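Local coordinates for protein A putative transcriptional regulator (Rhodococcus sp., PDB 2HKU) that probably binds DNA as a transcriptional regulator of the TetR family, with a predicted helix-turn-helix motif and an all-helical C-terminal domain, at residues Gln156-Ala159 with Val163-Lys166; Arg81-Ala86 with His139-Val144; Gly93-Lys98 with Glu143-Arg148. One frame throughout, in Å; residues are numbered along the deposited sequence.

Interaction 1 of 3, residues Gln156-Ala159 with Val163-Lys166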
loop_
_atom_site.group_PDB
_atom_site.type_symbol
_atom_site.label_atom_id
_atom_site.label_comp_id
_atom_site.label_asym_id
_atom_site.label_seq_id
_atom_site.Cartn_x
_atom_site.Cartn_y
_atom_site.Cartn_z
ATOM N N GLN A 156 8.726 22.464 10.154
ATOM C CA GLN A 156 7.811 22.327 11.237
ATOM C C GLN A 156 6.960 21.035 11.123
ATOM O O GLN A 156 6.217 20.850 10.124
ATOM C CB GLN A 156 6.803 23.482 11.288
ATOM C CG GLN A 156 7.365 24.909 11.516
ATOM C CD GLN A 156 8.184 25.011 12.779
ATOM O OE1 GLN A 156 7.631 25.177 13.897
ATOM N NE2 GLN A 156 9.521 24.880 12.629
ATOM N N LEU A 157 7.042 20.179 12.153
ATOM C CA LEU A 157 6.076 19.097 12.377
ATOM C C LEU A 157 4.680 19.644 12.240
ATOM O O LEU A 157 4.367 20.754 12.714
ATOM C CB LEU A 157 6.200 18.575 13.798
ATOM C CG LEU A 157 6.906 17.294 14.283
ATOM C CD1 LEU A 157 7.849 16.557 13.322
ATOM C CD2 LEU A 157 7.584 17.564 15.626
ATOM N N ARG A 158 3.828 18.840 11.607
ATOM C CA ARG A 158 2.420 19.127 11.508
ATOM C C ARG A 158 1.712 18.246 12.541
ATOM O O ARG A 158 0.619 18.525 12.974
ATOM C CB ARG A 158 1.903 18.782 10.079
ATOM C CG ARG A 158 2.339 19.673 8.951
ATOM C CD ARG A 158 3.718 19.304 8.454
ATOM N NE ARG A 158 3.754 17.873 8.050
ATOM C CZ ARG A 158 3.708 17.470 6.788
ATOM N NH1 ARG A 158 3.735 16.163 6.554
ATOM N NH2 ARG A 158 3.638 18.364 5.750
ATOM N N ALA A 159 2.311 17.087 12.818
ATOM C CA ALA A 159 1.852 16.152 13.836
ATOM C C ALA A 159 3.115 15.706 14.576
ATOM O O ALA A 159 4.211 16.103 14.199
ATOM C CB ALA A 159 1.157 15.008 13.176
ATOM N N VAL A 163 3.959 10.125 14.136
ATOM C CA VAL A 163 2.900 10.206 13.072
ATOM C C VAL A 163 3.475 10.642 11.724
ATOM O O VAL A 163 3.107 10.126 10.684
ATOM C CB VAL A 163 1.697 11.102 13.518
ATOM C CG1 VAL A 163 0.770 11.433 12.399
ATOM C CG2 VAL A 163 0.955 10.420 14.646
ATOM N N GLU A 164 4.462 11.528 11.751
ATOM C CA GLU A 164 5.049 12.005 10.528
ATOM C C GLU A 164 5.833 10.880 9.857
ATOM O O GLU A 164 5.877 10.778 8.623
ATOM C CB GLU A 164 5.904 13.221 10.796
ATOM C CG GLU A 164 5.150 14.430 11.307
ATOM C CD GLU A 164 4.559 15.252 10.162
ATOM O OE1 GLU A 164 4.695 14.832 8.981
ATOM O OE2 GLU A 164 3.977 16.330 10.427
ATOM N N SER A 165 6.488 10.028 10.663
ATOM C CA SER A 165 7.169 8.860 10.094
ATOM C C SER A 165 6.177 7.911 9.449
ATOM O O SER A 165 6.488 7.327 8.399
ATOM C CB SER A 165 8.053 8.085 11.114
ATOM O OG SER A 165 8.903 7.159 10.357
ATOM N N LYS A 166 5.029 7.673 10.115
ATOM C CA LYS A 166 4.040 6.767 9.589
ATOM C C LYS A 166 3.358 7.320 8.344
ATOM O O LYS A 166 2.954 6.559 7.499
ATOM C CB LYS A 166 2.973 6.456 10.664
ATOM C CG LYS A 166 3.550 5.612 11.869
ATOM C CD LYS A 166 2.537 5.529 12.997
ATOM C CE LYS A 166 3.075 4.546 14.120
ATOM N NZ LYS A 166 1.793 4.177 14.931
#
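Arg-158 and Glu-164 cross at about a right angle, and their flat ends lie nearly coplanar, the guanidinium and carboxylate planes 28° apart. The arginine presents its edge: NE gives a hydrogen bond to OE2 of Glu-164 (2.8 Å) in the guanidinium plane, and NH1 reaches OE1 of Glu-164 (2.9 Å), tilted 16° from it. Each nitrogen takes one oxygen from its syn side, a side-on bidentate salt bridge. Bends at chi2 and chi3 curl the arginine back over its own backbone, which brings NE to the same oxygen that the peptide N-H groups use. OE2 of Glu-164 is met nearly end-on by the backbone N of Arg-158 (2.8 Å) and on its anti side by the backbone N of Ala-159 (3.0 Å). Three donors thus hold this one oxygen, which should favour the ionised carboxylate and fix its rotation. Beside it, CB of Ala-159 packs on CG1 of Val-163 at 3.7 Å. The arginine's NH2 is bonded to the backbone O of Asn-200, and Ala-199 of the second subunit packs on Glu-164. A glutamate from the first turn of helix 161-181 pins the preceding interhelical loop, beside the subunit interface of this TetR-type C-terminal domain.

Interaction 2 of 3, residues Arg81-Ala86 with His139-Val144; sequences RAEDDA and HSSGEV. With EDO (1,2-ethanediol), chain D.
Glu-83 faces Ser-141 and Gly-142 across two helices whose backbones stay well apart, the nearest CA atoms, those of Glu-83 and Gly-142, being 8.9 Å from each other. The gap is bridged chiefly by one side chain. Glu-83 is extended beyond CG (chi2 178°), which carries its carboxylate to the other helix. There OE2 of Glu-83 comes to 3.5 Å from OG of Ser-141 and 3.4 Å from the backbone O of Ser-141; OE2 and this backbone O are both acceptors and do not bond directly. A water resolves the approach by donating to both sides, to OE1 of Glu-83 at 2.6 Å and to O of Ser-141 at 3.2 Å. The other carboxylate oxygen is occupied by a 1,2-ethanediol, probably from the crystallisation liquor, whose two hydroxyls both donate to OE2 of Glu-83, O1 at 2.6 Å and O2 at 2.9 Å. NE1 of Trp-169 and the backbone N of Leu-146 also bond the diol. A chi1 of 83° places OG of Ser-141 by the backbone O of Leu-138, its strongest polar partner, and O2 of the diol lies 3.0 Å from this OG. Helix 63-87, the long connector between the DNA-binding and C-terminal parts in TetR-family proteins, here meets helix 125-152 through a polar, solvent-mediated contact beside the place where a 1,2-ethanediol is bound, which may mark a pocket of the C-terminal domain; whether a natural ligand uses it is not established.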
loop_
_atom_site.group_PDB
_atom_site.type_symbol
_atom_site.label_atom_id
_atom_site.label_comp_id
_atom_site.label_asym_id
_atom_site.label_seq_id
_atom_site.Cartn_x
_atom_site.Cartn_y
_atom_site.Cartn_z
ATOM N N ARG A 81 19.593 1.566 2.713
ATOM C CA ARG A 81 20.219 2.026 1.463
ATOM C C ARG A 81 19.753 3.402 1.051
ATOM O O ARG A 81 20.594 4.277 0.708
ATOM C CB ARG A 81 20.062 0.976 0.364
ATOM C CG ARG A 81 20.389 1.419 -1.068
ATOM C CD ARG A 81 21.911 1.757 -1.244
ATOM N NE ARG A 81 22.765 0.785 -0.585
ATOM C CZ ARG A 81 23.990 1.038 -0.086
ATOM N NH1 ARG A 81 24.518 2.263 -0.127
ATOM N NH2 ARG A 81 24.664 0.052 0.496
ATOM N N ALA A 82 18.436 3.679 1.177
ATOM C CA ALA A 82 17.894 4.971 0.893
ATOM C C ALA A 82 18.459 6.037 1.825
ATOM O O ALA A 82 18.846 7.112 1.359
ATOM C CB ALA A 82 16.266 4.983 0.971
ATOM N N GLU A 83 18.454 5.771 3.135
ATOM C CA GLU A 83 18.974 6.686 4.128
ATOM C C GLU A 83 20.521 6.913 3.886
ATOM O O GLU A 83 21.041 8.031 4.036
ATOM C CB GLU A 83 18.734 6.107 5.526
ATOM C CG GLU A 83 17.227 6.066 5.777
ATOM C CD GLU A 83 16.813 5.465 7.126
ATOM O OE1 GLU A 83 17.641 4.773 7.777
ATOM O OE2 GLU A 83 15.647 5.730 7.496
ATOM N N ASP A 84 21.173 5.872 3.423
ATOM C CA ASP A 84 22.610 5.906 3.282
ATOM C C ASP A 84 22.936 6.784 2.114
ATOM O O ASP A 84 23.744 7.699 2.270
ATOM C CB ASP A 84 23.144 4.502 3.119
ATOM C CG ASP A 84 23.469 3.869 4.426
ATOM O OD1 ASP A 84 23.522 4.597 5.445
ATOM O OD2 ASP A 84 23.730 2.656 4.431
ATOM N N ASP A 85 22.235 6.549 0.998
ATOM C CA ASP A 85 22.400 7.288 -0.266
ATOM C C ASP A 85 21.967 8.709 -0.083
ATOM O O ASP A 85 22.575 9.606 -0.682
ATOM C CB ASP A 85 21.753 6.607 -1.548
ATOM C CG ASP A 85 22.454 5.282 -1.975
ATOM O OD1 ASP A 85 23.300 4.764 -1.199
ATOM O OD2 ASP A 85 22.136 4.684 -3.075
ATOM N N ALA A 86 20.984 8.971 0.787
ATOM C CA ALA A 86 20.593 10.336 1.157
ATOM C C ALA A 86 21.569 11.120 1.986
ATOM O O ALA A 86 21.570 12.361 1.936
ATOM C CB ALA A 86 19.259 10.329 1.905
ATOM N N HIS A 139 9.442 2.610 10.910
ATOM C CA HIS A 139 8.882 3.857 11.444
ATOM C C HIS A 139 9.813 4.615 12.426
ATOM O O HIS A 139 9.963 5.855 12.324
ATOM C CB HIS A 139 7.530 3.559 12.159
ATOM C CG HIS A 139 6.406 3.160 11.216
ATOM N ND1 HIS A 139 5.351 2.364 11.603
ATOM C CD2 HIS A 139 6.129 3.537 9.949
ATOM C CE1 HIS A 139 4.496 2.226 10.598
ATOM N NE2 HIS A 139 4.928 2.955 9.592
ATOM N N SER A 140 10.521 3.868 13.278
ATOM C CA SER A 140 11.609 4.481 14.131
ATOM C C SER A 140 12.699 5.054 13.236
ATOM O O SER A 140 13.215 6.159 13.470
ATOM C CB SER A 140 12.256 3.395 15.064
ATOM O OG SER A 140 11.234 3.103 15.979
ATOM N N SER A 141 13.064 4.274 12.255
ATOM C CA SER A 141 14.111 4.664 11.388
ATOM C C SER A 141 13.740 6.001 10.699
ATOM O O SER A 141 14.616 6.839 10.492
ATOM C CB SER A 141 14.487 3.562 10.378
ATOM O OG SER A 141 13.572 3.612 9.262
ATOM N N GLY A 142 12.440 6.245 10.444
ATOM C CA GLY A 142 12.042 7.444 9.715
ATOM C C GLY A 142 12.058 8.669 10.592
ATOM O O GLY A 142 12.405 9.774 10.116
ATOM N N GLU A 143 11.651 8.515 11.874
ATOM C CA GLU A 143 11.820 9.578 12.842
ATOM C C GLU A 143 13.263 10.049 12.878
ATOM O O GLU A 143 13.489 11.262 12.860
ATOM C CB GLU A 143 11.449 9.095 14.244
ATOM C CG GLU A 143 9.970 8.711 14.342
ATOM C CD GLU A 143 9.699 8.014 15.686
ATOM O OE1 GLU A 143 10.612 8.088 16.549
ATOM O OE2 GLU A 143 8.641 7.374 15.789
ATOM N N VAL A 144 14.200 9.112 12.926
ATOM C CA VAL A 144 15.643 9.455 13.273
ATOM C C VAL A 144 16.497 9.808 12.088
ATOM O O VAL A 144 17.595 10.396 12.254
ATOM C CB VAL A 144 16.441 8.368 14.200
ATOM C CG1 VAL A 144 15.689 8.071 15.452
ATOM C CG2 VAL A 144 16.867 7.033 13.473
HETATM C C1 EDO D . 13.026 7.652 6.166
HETATM O O1 EDO D . 14.306 7.867 6.828
HETATM C C2 EDO D . 13.105 6.198 5.768
HETATM O O2 EDO D . 12.830 5.482 7.000
HETATM O O HOH W 1 17.478 5.349 10.338
#

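Interaction 3 of 3, residues Gly93-Lys98 with Glu143-Arg148. With EDO (1,2-ethanediol), chain D.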
loop_
_atom_site.group_PDB
_atom_site.type_symbol
_atom_site.label_atom_id
_atom_site.label_comp_id
_atom_site.label_asym_id
_atom_site.label_seq_id
_atom_site.Cartn_x
_atom_site.Cartn_y
_atom_site.Cartn_z
ATOM N N GLY A 93 16.939 19.339 0.221
ATOM C CA GLY A 93 16.001 19.050 -0.850
ATOM C C GLY A 93 16.534 17.832 -1.529
ATOM O O GLY A 93 15.798 16.933 -1.914
ATOM N N ASP A 94 17.851 17.771 -1.622
ATOM C CA ASP A 94 18.526 16.711 -2.338
ATOM C C ASP A 94 18.625 15.387 -1.542
ATOM O O ASP A 94 18.783 14.314 -2.109
ATOM C CB ASP A 94 19.925 17.168 -2.560
ATOM C CG ASP A 94 20.411 16.838 -3.899
ATOM O OD1 ASP A 94 20.617 15.630 -4.098
ATOM O OD2 ASP A 94 20.583 17.788 -4.743
ATOM N N TYR A 95 18.632 15.514 -0.232
ATOM C CA TYR A 95 18.648 14.363 0.669
ATOM C C TYR A 95 17.304 13.643 0.515
ATOM O O TYR A 95 17.278 12.430 0.333
ATOM C CB TYR A 95 18.808 14.896 2.072
ATOM C CG TYR A 95 18.625 13.931 3.212
ATOM C CD1 TYR A 95 19.730 13.393 3.884
ATOM C CD2 TYR A 95 17.339 13.612 3.673
ATOM C CE1 TYR A 95 19.559 12.538 4.940
ATOM C CE2 TYR A 95 17.152 12.754 4.703
ATOM C CZ TYR A 95 18.245 12.225 5.361
ATOM O OH TYR A 95 18.033 11.385 6.429
ATOM N N THR A 96 16.228 14.430 0.605
ATOM C CA THR A 96 14.885 13.976 0.366
ATOM C C THR A 96 14.660 13.372 -0.988
ATOM O O THR A 96 14.005 12.340 -1.047
ATOM C CB THR A 96 13.888 15.027 0.692
ATOM O OG1 THR A 96 14.260 15.586 1.939
ATOM C CG2 THR A 96 12.441 14.420 0.833
ATOM N N GLU A 97 15.245 13.938 -2.063
ATOM C CA GLU A 97 15.079 13.399 -3.436
ATOM C C GLU A 97 15.760 12.070 -3.578
ATOM O O GLU A 97 15.319 11.095 -4.227
ATOM C CB GLU A 97 15.696 14.390 -4.500
ATOM C CG GLU A 97 14.802 15.497 -5.010
ATOM C CD GLU A 97 15.575 16.710 -5.644
ATOM O OE1 GLU A 97 16.361 16.455 -6.588
ATOM O OE2 GLU A 97 15.397 17.895 -5.193
ATOM N N LYS A 98 16.930 12.034 -2.979
ATOM C CA LYS A 98 17.726 10.860 -2.958
ATOM C C LYS A 98 17.003 9.765 -2.100
ATOM O O LYS A 98 16.936 8.649 -2.470
ATOM C CB LYS A 98 19.072 11.236 -2.329
ATOM C CG LYS A 98 20.202 11.584 -3.360
ATOM C CD LYS A 98 21.333 12.433 -2.610
ATOM C CE LYS A 98 22.304 13.080 -3.666
ATOM N NZ LYS A 98 22.778 12.025 -4.531
ATOM N N GLU A 143 11.651 8.515 11.874
ATOM C CA GLU A 143 11.820 9.578 12.842
ATOM C C GLU A 143 13.263 10.049 12.878
ATOM O O GLU A 143 13.489 11.262 12.860
ATOM C CB GLU A 143 11.449 9.095 14.244
ATOM C CG GLU A 143 9.970 8.711 14.342
ATOM C CD GLU A 143 9.699 8.014 15.686
ATOM O OE1 GLU A 143 10.612 8.088 16.549
ATOM O OE2 GLU A 143 8.641 7.374 15.789
ATOM N N VAL A 144 14.200 9.112 12.926
ATOM C CA VAL A 144 15.643 9.455 13.273
ATOM C C VAL A 144 16.497 9.808 12.088
ATOM O O VAL A 144 17.595 10.396 12.254
ATOM C CB VAL A 144 16.441 8.368 14.200
ATOM C CG1 VAL A 144 15.689 8.071 15.452
ATOM C CG2 VAL A 144 16.867 7.033 13.473
ATOM N N ALA A 145 16.045 9.437 10.896
ATOM C CA ALA A 145 16.781 9.800 9.688
ATOM C C ALA A 145 16.065 10.965 8.971
ATOM O O ALA A 145 16.323 12.128 9.312
ATOM C CB ALA A 145 16.938 8.606 8.837
ATOM N N LEU A 146 15.078 10.686 8.082
ATOM C CA LEU A 146 14.287 11.792 7.429
ATOM C C LEU A 146 13.691 12.890 8.284
ATOM O O LEU A 146 13.981 14.056 8.043
ATOM C CB LEU A 146 13.145 11.246 6.505
ATOM C CG LEU A 146 12.391 12.255 5.607
ATOM C CD1 LEU A 146 13.355 12.734 4.505
ATOM C CD2 LEU A 146 11.124 11.605 5.013
ATOM N N ILE A 147 12.817 12.581 9.237
ATOM C CA ILE A 147 12.032 13.578 9.960
ATOM C C ILE A 147 12.976 14.480 10.847
ATOM O O ILE A 147 12.797 15.677 10.932
ATOM C CB ILE A 147 10.812 12.949 10.794
ATOM C CG1 ILE A 147 9.859 12.073 9.916
ATOM C CG2 ILE A 147 9.957 14.008 11.520
ATOM C CD1 ILE A 147 9.230 12.840 8.704
ATOM N N ARG A 148 13.997 13.878 11.434
ATOM C CA ARG A 148 15.043 14.615 12.153
ATOM C C ARG A 148 15.879 15.505 11.218
ATOM O O ARG A 148 16.124 16.652 11.579
ATOM C CB ARG A 148 15.962 13.641 12.868
ATOM C CG ARG A 148 16.912 14.283 13.917
ATOM C CD ARG A 148 17.655 13.097 14.505
ATOM N NE ARG A 148 18.573 13.398 15.593
ATOM C CZ ARG A 148 19.455 12.522 16.076
ATOM N NH1 ARG A 148 19.558 11.290 15.551
ATOM N NH2 ARG A 148 20.250 12.898 17.066
HETATM C C1 EDO D . 13.026 7.652 6.166
HETATM O O1 EDO D . 14.306 7.867 6.828
HETATM C C2 EDO D . 13.105 6.198 5.768
HETATM O O2 EDO D . 12.830 5.482 7.000
#
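Tyr-95 carries the contact, its ring reaching across to Ala-145 and Leu-146. CD1 of Leu-146 lies at the ring edge, in its plane, 3.8 Å from CE2 of Tyr-95, the two side chains meeting at a slant. The phenol end goes further, to the backbone: OH of Tyr-95 is 3.2 Å from C of Ala-145 and 3.8 Å from CB of Ala-145, but its angles to Ala-145 O and Leu-146 N are too poor for bonding. The hydroxyl has instead a weak hydrogen bond to OG1 of Thr-149. With CG of Tyr-95 opposite its backbone N (chi1 170°), the ring is thrown out from helix 92-104 toward its partner. The same leucine methyl, CD1 of Leu-146, also rests 3.9 Å from OG1 of Thr-96, a hydroxyl bonded to the backbone O of Val-92. Replacing Tyr-95 with alanine would probably open a gap beside the Leu-146 methyl and leave Thr-149 without its weak phenol partner. In the next shell, N of Leu-146, inside the wider pi-type turn at 143-147, donates to O1 of the 1,2-ethanediol (3.2 Å, 164°), while O of Gly-142 probably bonds to N of Ile-147. Phe-168 of helix 161-181 packs on Leu-146, and Phe-198 and Leu-201 of helix 190-201 touch Thr-96. The local axes are 11.0 Å apart and run at 128°, closer to antiparallel than to parallel, and Tyr-95 spans the distance between them in a mostly apolar side-chain contact between two helices of the TetR-type C-terminal bundle.

How the interactions relate
From the N terminus, helix 63-87 supplies the first partner of interaction 2 and helix 92-104 follows with that of interaction 3. Both loops close on helix 125-152, over the overlapping ranges 139-144 and 143-148, so the ends of the two contacts interleave: interaction 3 opens inside the span of interaction 2 and closes just beyond it. Their centres are about 7 Å apart, and both touch the same 1,2-ethanediol. Interaction 1 comes later, in series, and closes the short loop leading into the first turn of helix 161-181. Ser-165 of that helix meets His-139, and Leu-157 of the loop before it packs on Ile-147, tying all three contacts together.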